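Local structure of beta-N-acetylglucosaminidase-like protein Glycoside hydrolase family 20 (Flavobacterium johnsoniae, 6YHH) at residues Gly315-Gly320 / Trp366-Thr371; Gln362-Glu367 / Ile379-Arg384; Ser281-Pro286 / Lys321-Asn326; Tyr347-Leu352 / Lys372-Glu377. The protein probably hydrolyses terminal N-acetylhexosamine residues as a family 20 beta-N-acetylglucosaminidase (chitobiase) in bacterial chitin degradation. All blocks are in the same frame, centred on the assembly; numbering follows the deposited sequence.

Contact 1 (Gly315-Gly320 / Trp366-Thr371); sequences GDENEG and WEEILT
The two loops approach most closely where they leave their strands, with the CA atoms of G315 and W366 5.5 Å apart, and segment 366-371 then tightens into a 3-10 turn over residues 367-369. G315 has a positive-phi conformation that favours glycine, and a CB there would also clash with CG2 of I369. D316 and W366 run side by side: OD1 of D316 lies 3.4 Å from CD1 of W366, while the carboxylate and indole planes are turned 43° apart. The indole N-H is used elsewhere, on OE2 of E230. E368 makes the polar link. Its chain bends at chi2, which brings OE2 within 3.0 Å of the backbone N of E317, with an N-H...O angle of 153° and the donor above the carboxylate plane. The other oxygen, OE1, accepts from NE1 of W383, so both carboxylate oxygens of this buried side chain are engaged. An alanine here would remove both acceptors and would probably leave the backbone at E317 less firmly positioned. E317 is the predicted proton donor of this glycoside hydrolase, and OE1 of E317 makes a weak hydrogen bond to a bound Tris molecule, probably from the crystallisation liquor, which is consistent with a pocket here. The carboxylates of E317 and E368 stand 6.0 Å apart between their OE2 atoms, and this like charge may help raise the proton affinity of the donor. The contact joins the loops that follow parallel strands 310-312 and 362-366, with helix 341-358 alongside, touching N318, E368, I369 and T371.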
# COMPACT_ATOMS: atom_id res chain seq x y z
N GLY A 315 -23.96 -14.59 -15.94
CA GLY A 315 -25.34 -14.89 -16.24
C GLY A 315 -26.36 -14.28 -15.30
O GLY A 315 -27.52 -14.65 -15.38
N ASP A 316 -25.94 -13.38 -14.40
CA ASP A 316 -26.87 -12.73 -13.46
C ASP A 316 -27.62 -11.58 -14.11
O ASP A 316 -27.09 -10.89 -15.00
CB ASP A 316 -26.16 -12.22 -12.21
CG ASP A 316 -24.94 -11.31 -12.54
OD1 ASP A 316 -24.26 -11.47 -13.59
OD2 ASP A 316 -24.65 -10.42 -11.70
N GLU A 317 -28.87 -11.39 -13.69
CA GLU A 317 -29.53 -10.11 -13.89
C GLU A 317 -29.68 -9.63 -15.32
O GLU A 317 -29.69 -8.43 -15.56
CB GLU A 317 -28.87 -9.00 -13.04
CG GLU A 317 -28.90 -9.23 -11.52
CD GLU A 317 -28.24 -8.08 -10.76
OE1 GLU A 317 -27.23 -7.52 -11.23
OE2 GLU A 317 -28.69 -7.80 -9.63
N ASN A 318 -30.01 -10.56 -16.23
CA ASN A 318 -30.54 -10.19 -17.54
C ASN A 318 -32.03 -9.89 -17.29
O ASN A 318 -32.80 -10.82 -17.12
CB ASN A 318 -30.33 -11.32 -18.50
CG ASN A 318 -31.01 -11.06 -19.85
OD1 ASN A 318 -31.43 -9.97 -20.14
ND2 ASN A 318 -31.09 -12.09 -20.64
N GLU A 319 -32.43 -8.65 -17.25
CA GLU A 319 -33.88 -8.44 -17.03
C GLU A 319 -34.76 -8.60 -18.26
O GLU A 319 -35.99 -8.60 -18.20
CB GLU A 319 -34.07 -7.08 -16.41
CG GLU A 319 -33.63 -7.14 -14.96
CD GLU A 319 -33.82 -5.83 -14.24
OE1 GLU A 319 -34.03 -5.94 -13.03
OE2 GLU A 319 -33.76 -4.70 -14.86
N GLY A 320 -34.12 -8.78 -19.40
CA GLY A 320 -34.83 -9.36 -20.48
C GLY A 320 -35.61 -8.33 -21.36
O GLY A 320 -36.21 -8.73 -22.35
N TRP A 366 -23.84 -17.82 -12.42
CA TRP A 366 -24.81 -17.40 -11.42
C TRP A 366 -26.14 -18.15 -11.64
O TRP A 366 -26.44 -18.61 -12.74
CB TRP A 366 -25.03 -15.90 -11.51
CG TRP A 366 -23.76 -15.10 -11.25
CD1 TRP A 366 -23.10 -14.32 -12.15
CD2 TRP A 366 -23.04 -14.95 -9.99
NE1 TRP A 366 -21.96 -13.82 -11.58
CE2 TRP A 366 -21.91 -14.18 -10.26
CE3 TRP A 366 -23.22 -15.44 -8.67
CZ2 TRP A 366 -20.99 -13.84 -9.30
CZ3 TRP A 366 -22.32 -15.07 -7.71
CH2 TRP A 366 -21.22 -14.27 -8.02
N GLU A 367 -26.88 -18.35 -10.57
CA GLU A 367 -28.00 -19.30 -10.54
C GLU A 367 -29.03 -19.13 -11.66
O GLU A 367 -29.74 -20.11 -12.00
CB GLU A 367 -28.65 -19.22 -9.16
CG GLU A 367 -29.39 -17.92 -8.89
CD GLU A 367 -29.98 -17.88 -7.53
OE1 GLU A 367 -29.19 -17.86 -6.57
OE2 GLU A 367 -31.25 -17.85 -7.43
N GLU A 368 -29.19 -17.93 -12.19
CA GLU A 368 -30.11 -17.72 -13.33
C GLU A 368 -29.91 -18.65 -14.48
O GLU A 368 -30.91 -18.93 -15.21
CB GLU A 368 -30.17 -16.29 -13.81
CG GLU A 368 -30.64 -15.31 -12.73
CD GLU A 368 -29.52 -14.62 -11.94
OE1 GLU A 368 -28.54 -15.32 -11.58
OE2 GLU A 368 -29.67 -13.37 -11.65
N ILE A 369 -28.71 -19.19 -14.65
CA ILE A 369 -28.45 -20.09 -15.75
C ILE A 369 -29.18 -21.42 -15.66
O ILE A 369 -29.30 -22.15 -16.68
CB ILE A 369 -26.94 -20.35 -16.06
CG1 ILE A 369 -26.24 -21.13 -14.96
CG2 ILE A 369 -26.24 -18.99 -16.34
CD1 ILE A 369 -24.90 -21.69 -15.37
N LEU A 370 -29.63 -21.77 -14.48
CA LEU A 370 -30.27 -23.06 -14.29
C LEU A 370 -31.75 -23.08 -14.72
O LEU A 370 -32.61 -22.54 -14.03
CB LEU A 370 -30.09 -23.47 -12.81
CG LEU A 370 -30.65 -24.80 -12.36
CD1 LEU A 370 -30.33 -25.91 -13.31
CD2 LEU A 370 -30.41 -25.21 -10.91
N THR A 371 -31.94 -23.66 -15.91
CA THR A 371 -33.21 -24.20 -16.37
C THR A 371 -32.96 -25.63 -16.84
O THR A 371 -31.83 -26.09 -16.84
CB THR A 371 -33.93 -23.34 -17.38
OG1 THR A 371 -33.17 -23.30 -18.58
CG2 THR A 371 -34.17 -21.93 -16.82

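Contact 2 (Gln362-Glu367 / Ile379-Arg384); sequences QLMGWE and IVHSWR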
# COMPACT_ATOMS: atom_id res chain seq x y z
N GLN A 362 -14.56 -26.48 -17.33
CA GLN A 362 -15.92 -26.66 -16.91
C GLN A 362 -16.60 -25.32 -16.67
O GLN A 362 -15.94 -24.36 -16.30
CB GLN A 362 -15.95 -27.41 -15.60
CG GLN A 362 -15.54 -28.88 -15.74
CD GLN A 362 -15.13 -29.54 -14.44
OE1 GLN A 362 -15.94 -29.80 -13.53
NE2 GLN A 362 -13.83 -29.85 -14.34
N LEU A 363 -17.90 -25.28 -16.93
CA LEU A 363 -18.67 -24.00 -16.92
C LEU A 363 -19.31 -23.76 -15.60
O LEU A 363 -19.86 -24.67 -14.98
CB LEU A 363 -19.75 -24.09 -18.03
CG LEU A 363 -20.62 -22.87 -18.40
CD1 LEU A 363 -21.04 -22.93 -19.83
CD2 LEU A 363 -21.77 -22.75 -17.40
N MET A 364 -19.21 -22.52 -15.13
CA MET A 364 -19.87 -22.06 -13.92
C MET A 364 -20.66 -20.81 -14.25
O MET A 364 -20.26 -20.03 -15.08
CB MET A 364 -18.77 -21.81 -12.88
CG MET A 364 -19.34 -21.36 -11.52
SD MET A 364 -18.08 -21.47 -10.25
CE MET A 364 -19.04 -20.91 -8.82
N GLY A 365 -21.74 -20.61 -13.54
CA GLY A 365 -22.53 -19.40 -13.68
C GLY A 365 -23.40 -19.09 -12.50
O GLY A 365 -23.74 -19.98 -11.68
N TRP A 366 -23.84 -17.82 -12.42
CA TRP A 366 -24.81 -17.40 -11.42
C TRP A 366 -26.14 -18.15 -11.64
O TRP A 366 -26.44 -18.61 -12.74
CB TRP A 366 -25.03 -15.90 -11.51
CG TRP A 366 -23.76 -15.10 -11.25
CD1 TRP A 366 -23.10 -14.32 -12.15
CD2 TRP A 366 -23.04 -14.95 -9.99
NE1 TRP A 366 -21.96 -13.82 -11.58
CE2 TRP A 366 -21.91 -14.18 -10.26
CE3 TRP A 366 -23.22 -15.44 -8.67
CZ2 TRP A 366 -20.99 -13.84 -9.30
CZ3 TRP A 366 -22.32 -15.07 -7.71
CH2 TRP A 366 -21.22 -14.27 -8.02
N GLU A 367 -26.88 -18.35 -10.57
CA GLU A 367 -28.00 -19.30 -10.54
C GLU A 367 -29.03 -19.13 -11.66
O GLU A 367 -29.74 -20.11 -12.00
CB GLU A 367 -28.65 -19.22 -9.16
CG GLU A 367 -29.39 -17.92 -8.89
CD GLU A 367 -29.98 -17.88 -7.53
OE1 GLU A 367 -29.19 -17.86 -6.57
OE2 GLU A 367 -31.25 -17.85 -7.43
N ILE A 379 -21.44 -25.81 -12.93
CA ILE A 379 -21.51 -25.41 -11.52
C ILE A 379 -22.44 -24.22 -11.33
O ILE A 379 -22.34 -23.21 -12.09
CB ILE A 379 -20.13 -25.10 -11.01
CG1 ILE A 379 -19.29 -26.34 -11.20
CG2 ILE A 379 -20.16 -24.71 -9.55
CD1 ILE A 379 -17.88 -26.20 -10.88
N VAL A 380 -23.37 -24.32 -10.36
CA VAL A 380 -24.39 -23.31 -10.15
C VAL A 380 -23.93 -22.44 -8.99
O VAL A 380 -23.62 -22.99 -7.92
CB VAL A 380 -25.76 -23.95 -9.85
CG1 VAL A 380 -26.83 -22.92 -9.40
CG2 VAL A 380 -26.24 -24.61 -11.11
N HIS A 381 -23.92 -21.12 -9.18
CA HIS A 381 -23.47 -20.21 -8.15
C HIS A 381 -24.71 -19.55 -7.53
O HIS A 381 -25.34 -18.68 -8.12
CB HIS A 381 -22.49 -19.21 -8.77
CG HIS A 381 -21.62 -18.53 -7.78
ND1 HIS A 381 -20.52 -17.81 -8.17
CD2 HIS A 381 -21.67 -18.45 -6.42
CE1 HIS A 381 -19.91 -17.32 -7.11
NE2 HIS A 381 -20.59 -17.66 -6.03
N SER A 382 -25.06 -20.02 -6.33
CA SER A 382 -26.24 -19.58 -5.62
C SER A 382 -25.99 -18.26 -4.89
O SER A 382 -25.20 -18.22 -3.94
CB SER A 382 -26.64 -20.67 -4.60
OG SER A 382 -27.78 -20.29 -3.84
N TRP A 383 -26.75 -17.24 -5.27
CA TRP A 383 -26.57 -15.88 -4.76
C TRP A 383 -27.81 -15.12 -4.33
O TRP A 383 -27.68 -14.16 -3.47
CB TRP A 383 -25.81 -15.05 -5.78
CG TRP A 383 -26.63 -14.56 -6.93
CD1 TRP A 383 -26.82 -15.20 -8.09
CD2 TRP A 383 -27.26 -13.27 -7.07
NE1 TRP A 383 -27.57 -14.43 -8.97
CE2 TRP A 383 -27.84 -13.23 -8.38
CE3 TRP A 383 -27.43 -12.16 -6.23
CZ2 TRP A 383 -28.56 -12.13 -8.83
CZ3 TRP A 383 -28.10 -11.06 -6.70
CH2 TRP A 383 -28.71 -11.08 -7.98
N ARG A 384 -28.99 -15.55 -4.78
CA ARG A 384 -30.23 -14.83 -4.47
C ARG A 384 -30.86 -15.29 -3.19
O ARG A 384 -30.82 -16.46 -2.84
CB ARG A 384 -31.15 -14.92 -5.68
CG ARG A 384 -30.54 -14.32 -6.92
CD ARG A 384 -31.37 -14.55 -8.13
NE ARG A 384 -32.58 -13.86 -7.98
CZ ARG A 384 -33.69 -14.33 -8.52
NH1 ARG A 384 -33.64 -15.51 -9.17
NH2 ARG A 384 -34.81 -13.65 -8.37
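Three well-formed backbone hydrogen bonds join strands 362-366 and 379-382: I379 N to L363 O, G365 N to I379 O (3.0 Å, nearly along the C=O axis), and H381 N to G365 O. A weak fourth, E367 N to H381 O, follows at the strand ends. The strands run parallel at 22°, as neighbours in the TIM-type barrel of the catalytic domain, with M364, W366, I379 and H381 facing the same side. Among the aromatic contacts, the six-membered ring of W366 and the ring of H381 form an offset stack, centroids 4.0 Å apart and planes at 16°. CE of M364 lies over the opposite imidazole face, 3.5 Å from ND1 of H381. W366 also turns an edge toward the face of W383, whose side chain comes close to the predicted catalytic acid E317. The charged contacts centre on E367. Its OE1 accepts from W383 N (2.8 Å) through the anti lone pair and from R384 N (2.9 Å) above the carboxylate plane; S395 OG is a further partner. An alanine here would remove this shared acceptor and would probably loosen the backbone at W383 and R384. Between E367 OE2 and R384 NH1 the salt bridge is long, 3.8 Å.

Contact 3 (Ser281-Pro286 / Lys321-Asn326); sequences SPTLDP and KDWDAN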
# COMPACT_ATOMS: atom_id res chain seq x y z
N SER A 281 -29.75 -2.36 -18.87
CA SER A 281 -30.33 -3.09 -19.98
C SER A 281 -29.41 -3.70 -21.08
O SER A 281 -29.85 -4.62 -21.76
CB SER A 281 -31.38 -2.22 -20.63
OG SER A 281 -30.80 -1.15 -21.25
N PRO A 282 -28.18 -3.21 -21.29
CA PRO A 282 -27.44 -3.72 -22.43
C PRO A 282 -27.10 -5.23 -22.25
O PRO A 282 -26.60 -5.65 -21.21
CB PRO A 282 -26.14 -2.88 -22.43
CG PRO A 282 -26.59 -1.55 -21.85
CD PRO A 282 -27.55 -1.97 -20.77
N THR A 283 -27.47 -6.00 -23.23
CA THR A 283 -27.44 -7.45 -23.17
C THR A 283 -26.96 -7.98 -24.51
O THR A 283 -27.48 -7.61 -25.61
CB THR A 283 -28.88 -8.04 -22.90
OG1 THR A 283 -29.50 -7.38 -21.80
CG2 THR A 283 -28.86 -9.51 -22.56
N LEU A 284 -26.06 -8.96 -24.46
CA LEU A 284 -25.66 -9.66 -25.69
C LEU A 284 -26.81 -10.38 -26.37
O LEU A 284 -27.72 -10.88 -25.70
CB LEU A 284 -24.62 -10.69 -25.37
CG LEU A 284 -23.23 -10.12 -25.16
CD1 LEU A 284 -22.91 -8.68 -24.87
CD2 LEU A 284 -22.20 -11.22 -24.81
N ASP A 285 -26.75 -10.41 -27.69
CA ASP A 285 -27.82 -10.99 -28.53
C ASP A 285 -27.56 -12.45 -28.79
O ASP A 285 -26.70 -12.82 -29.61
CB ASP A 285 -27.97 -10.18 -29.84
CG ASP A 285 -29.05 -10.70 -30.77
OD1 ASP A 285 -29.69 -11.74 -30.50
OD2 ASP A 285 -29.24 -10.02 -31.83
N PRO A 286 -28.38 -13.33 -28.17
CA PRO A 286 -28.13 -14.77 -28.34
C PRO A 286 -28.64 -15.34 -29.69
O PRO A 286 -28.45 -16.55 -29.90
CB PRO A 286 -28.96 -15.37 -27.23
CG PRO A 286 -30.16 -14.46 -27.12
CD PRO A 286 -29.59 -13.09 -27.40
N LYS A 321 -35.51 -7.05 -21.06
CA LYS A 321 -36.33 -6.03 -21.78
C LYS A 321 -35.95 -5.89 -23.25
O LYS A 321 -36.84 -5.89 -24.12
CB LYS A 321 -36.34 -4.70 -21.06
CG LYS A 321 -37.01 -4.65 -19.66
CD LYS A 321 -38.34 -5.36 -19.53
CE LYS A 321 -39.07 -5.10 -18.20
NZ LYS A 321 -40.05 -6.24 -17.99
N ASP A 322 -34.65 -5.81 -23.56
CA ASP A 322 -34.26 -5.76 -24.97
C ASP A 322 -34.60 -7.05 -25.71
O ASP A 322 -35.03 -7.03 -26.90
CB ASP A 322 -32.79 -5.44 -25.11
CG ASP A 322 -32.44 -4.00 -24.73
OD1 ASP A 322 -33.31 -3.11 -24.45
OD2 ASP A 322 -31.19 -3.72 -24.76
N TRP A 323 -34.42 -8.19 -25.04
CA TRP A 323 -34.83 -9.46 -25.63
C TRP A 323 -36.32 -9.48 -25.99
O TRP A 323 -36.67 -9.87 -27.11
CB TRP A 323 -34.45 -10.62 -24.74
CG TRP A 323 -32.96 -10.91 -24.73
CD1 TRP A 323 -31.96 -10.14 -25.24
CD2 TRP A 323 -32.34 -12.06 -24.14
NE1 TRP A 323 -30.72 -10.77 -24.99
CE2 TRP A 323 -30.95 -11.95 -24.35
CE3 TRP A 323 -32.83 -13.16 -23.45
CZ2 TRP A 323 -30.07 -12.93 -23.93
CZ3 TRP A 323 -31.99 -14.15 -23.05
CH2 TRP A 323 -30.60 -14.02 -23.24
N ASP A 324 -37.16 -9.07 -25.04
CA ASP A 324 -38.62 -9.03 -25.23
C ASP A 324 -39.00 -8.15 -26.43
O ASP A 324 -39.98 -8.44 -27.11
CB ASP A 324 -39.27 -8.49 -23.97
CG ASP A 324 -39.25 -9.42 -22.81
OD1 ASP A 324 -38.97 -10.62 -22.93
OD2 ASP A 324 -39.57 -8.87 -21.71
N ALA A 325 -38.28 -7.08 -26.65
CA ALA A 325 -38.64 -6.08 -27.67
C ALA A 325 -38.13 -6.44 -29.02
O ALA A 325 -38.55 -5.84 -29.96
CB ALA A 325 -38.05 -4.75 -27.28
N ASN A 326 -37.20 -7.38 -29.16
CA ASN A 326 -36.49 -7.55 -30.40
C ASN A 326 -37.19 -8.66 -31.18
O ASN A 326 -37.18 -9.81 -30.81
CB ASN A 326 -35.03 -7.93 -30.12
CG ASN A 326 -34.19 -8.08 -31.38
OD1 ASN A 326 -34.66 -8.63 -32.39
ND2 ASN A 326 -32.92 -7.62 -31.35
O HOH W 1 -32.43 -5.56 -21.83
O HOH W 2 -29.85 -1.53 -23.75
O HOH W 3 -28.80 -4.58 -25.59
O HOH W 4 -32.65 -8.21 -22.53
O HOH W 5 -31.05 -9.47 -33.52
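Close packing in this contact is concentrated on one side chain, W323, whose indole reaches from helix 321-325 across to the loop 281-286. CG lies anti to the carbonyl carbon, and chi2 of 12° turns the ring so that its N-H edge meets the loop. NE1 of W323 donates to the carbonyl O of L284 at 3.1 Å; that oxygen lies almost in the indole plane, although the donor stands above the carbonyl plane. S249 OG is a second, weak partner of the same nitrogen. P286 packs on one face of the ring, its CG 3.9 Å from the centroid of the six-membered ring and 26° off the normal, a CH-pi contact. T283 crosses the indole at about a right angle and brings CG2 to 3.3 Å from NE1 of W323.

Toward S281 and D322 the fit is looser, and water does the joining. Carbonyl O of S281 and OD2 of D322 are both acceptors, 3.4 Å apart, and are not bonded to each other. One water donates to S281 O and accepts from D322 N, while two others donate to D322 OD2 and link it to S281 OG and T283 N. Within the loop, T283 OG1 donates to S281 O at 2.8 Å. Beyond W323, another water donates to D285 OD2 and accepts weakly from N326 ND2, which also donates to S249 O; D285 OD1 pairs with S287 OG. In the TIM-type catalytic domain, the loop between helices 238-243 and 289-302 thus lies against helix 321-325, which follows the loop carrying predicted proton donor E317, while L344 of helix 341-358 touches both P286 and W323.

Contact 4 (Tyr347-Leu352 / Lys372-Glu377); sequences YFTMQL and KDLSKE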
# COMPACT_ATOMS: atom_id res chain seq x y z
N TYR A 347 -29.98 -21.77 -23.15
CA TYR A 347 -29.50 -22.14 -24.50
C TYR A 347 -28.19 -21.45 -24.91
O TYR A 347 -27.23 -22.08 -25.37
CB TYR A 347 -30.57 -21.81 -25.50
CG TYR A 347 -30.16 -22.04 -26.92
CD1 TYR A 347 -29.54 -21.08 -27.62
CD2 TYR A 347 -30.41 -23.27 -27.56
CE1 TYR A 347 -29.08 -21.29 -28.90
CE2 TYR A 347 -29.99 -23.49 -28.87
CZ TYR A 347 -29.32 -22.49 -29.52
OH TYR A 347 -28.86 -22.62 -30.85
N PHE A 348 -28.16 -20.13 -24.70
CA PHE A 348 -26.98 -19.29 -24.95
C PHE A 348 -25.79 -19.83 -24.16
O PHE A 348 -24.75 -20.05 -24.71
CB PHE A 348 -27.31 -17.83 -24.54
CG PHE A 348 -26.13 -16.96 -24.42
CD1 PHE A 348 -25.51 -16.40 -25.54
CD2 PHE A 348 -25.56 -16.73 -23.16
CE1 PHE A 348 -24.37 -15.59 -25.42
CE2 PHE A 348 -24.42 -15.91 -23.03
CZ PHE A 348 -23.83 -15.35 -24.16
N THR A 349 -25.97 -20.04 -22.87
CA THR A 349 -24.97 -20.61 -21.99
C THR A 349 -24.42 -21.96 -22.46
O THR A 349 -23.20 -22.20 -22.50
CB THR A 349 -25.52 -20.76 -20.55
OG1 THR A 349 -25.91 -19.45 -20.08
CG2 THR A 349 -24.51 -21.38 -19.63
N MET A 350 -25.34 -22.81 -22.95
CA MET A 350 -24.94 -24.14 -23.44
C MET A 350 -24.26 -24.09 -24.79
O MET A 350 -23.52 -25.07 -25.11
CB MET A 350 -26.14 -25.12 -23.43
CG MET A 350 -26.51 -25.55 -22.00
SD MET A 350 -25.15 -26.25 -21.05
CE MET A 350 -24.66 -27.49 -22.28
N GLN A 351 -24.38 -22.98 -25.52
CA GLN A 351 -23.56 -22.76 -26.71
C GLN A 351 -22.09 -22.47 -26.33
O GLN A 351 -21.15 -22.71 -27.08
CB GLN A 351 -24.10 -21.68 -27.65
CG GLN A 351 -25.51 -21.82 -28.09
CD GLN A 351 -25.85 -23.22 -28.49
OE1 GLN A 351 -26.67 -23.91 -27.83
NE2 GLN A 351 -25.23 -23.65 -29.54
N LEU A 352 -21.87 -21.87 -25.14
CA LEU A 352 -20.51 -21.53 -24.65
C LEU A 352 -19.82 -22.80 -24.09
O LEU A 352 -18.59 -22.88 -23.99
CB LEU A 352 -20.62 -20.51 -23.50
CG LEU A 352 -21.46 -19.27 -23.86
CD1 LEU A 352 -21.30 -18.19 -22.80
CD2 LEU A 352 -21.02 -18.65 -25.18
N LYS A 372 -34.04 -26.36 -17.25
CA LYS A 372 -33.93 -27.81 -17.39
C LYS A 372 -32.82 -28.30 -18.31
O LYS A 372 -32.15 -29.31 -18.03
CB LYS A 372 -35.33 -28.39 -17.74
CG LYS A 372 -35.76 -28.06 -19.12
N ASP A 373 -32.50 -27.60 -19.37
CA ASP A 373 -31.53 -28.14 -20.31
C ASP A 373 -30.06 -27.73 -20.00
O ASP A 373 -29.19 -27.98 -20.81
CB ASP A 373 -31.87 -27.69 -21.72
CG ASP A 373 -33.16 -28.33 -22.29
OD1 ASP A 373 -33.75 -29.19 -21.67
OD2 ASP A 373 -33.54 -27.89 -23.42
N LEU A 374 -29.80 -27.01 -18.91
CA LEU A 374 -28.42 -26.82 -18.48
C LEU A 374 -27.76 -28.13 -18.20
O LEU A 374 -28.31 -28.89 -17.40
CB LEU A 374 -28.40 -25.96 -17.19
CG LEU A 374 -27.02 -25.49 -16.77
CD1 LEU A 374 -26.37 -24.54 -17.77
CD2 LEU A 374 -27.06 -24.86 -15.37
N SER A 375 -26.62 -28.40 -18.80
CA SER A 375 -25.82 -29.59 -18.44
C SER A 375 -25.61 -29.72 -16.95
O SER A 375 -25.20 -28.73 -16.29
CB SER A 375 -24.50 -29.57 -19.12
OG SER A 375 -23.69 -30.62 -18.66
N LYS A 376 -25.79 -30.94 -16.41
CA LYS A 376 -25.50 -31.16 -15.01
C LYS A 376 -24.02 -31.12 -14.67
O LYS A 376 -23.66 -31.22 -13.47
CB LYS A 376 -26.17 -32.43 -14.49
CG LYS A 376 -27.65 -32.30 -14.42
CD LYS A 376 -28.27 -33.52 -13.71
CE LYS A 376 -28.27 -34.71 -14.66
NZ LYS A 376 -29.24 -34.40 -15.77
N GLU A 377 -23.17 -30.94 -15.68
CA GLU A 377 -21.75 -30.69 -15.41
C GLU A 377 -21.48 -29.18 -15.11
O GLU A 377 -20.36 -28.86 -14.76
CB GLU A 377 -20.89 -31.09 -16.58
CG GLU A 377 -21.05 -32.59 -16.91
CD GLU A 377 -20.25 -32.99 -18.13
OE1 GLU A 377 -20.78 -33.62 -19.09
OE2 GLU A 377 -19.06 -32.67 -18.13
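Folding of the M350 chain at chi2 (-55°) and again at chi3 places its sulfur and methyl against the loop, while L374, with CG anti to the backbone N, turns CD1 back toward the helix. The motif on the loop side is an ST turn, in which S375 OG accepts from the backbone N of E377 at 3.0 Å. In the barrel fold of the catalytic domain, this joins helix 341-358, which precedes strand 362-366, to the loop leading from that strand to strand 379-382. The apolar part is small: CD1 of L374 lies 3.9 Å from SD of M350 and 4.1 Å from CG2 of T349, whose side chain crosses that of L374 obliquely. T349 OG1 is turned to the carbonyl O of Q345 in its own helix, so the methyl is the branch that meets the loop. CG of M350 also passes 3.8 Å from the carbonyl O of D373. Y404 adds a tie from outside, its hydroxyl bonded to L374 O. The one polar link across is weak but straight: S375 N donates to the sulfur SD of M350 at 3.4 Å, with an angle of 171°.

From the N terminus, segment 281-286 comes first and contact 3 closes when the chain returns at 321-326. Within that span runs segment 315-320, which opens contact 1, so contacts 1 and 3 cross. Helix 341-358 follows and opens contact 4, crossing contact 1 again, before strand 362-366 begins contact 2. Contact 1 closes at 366-371, sharing W366 and E367 with contact 2. Contact 4 closes at 372-377 and contact 2 at 379-384, so these two also cross. Contact 3 is in series with contacts 2 and 4. Side chains bridge the groups: L363 packs on T349, P286 on F348 and N318 on W323, linking barrel strands, active-site loops and helices.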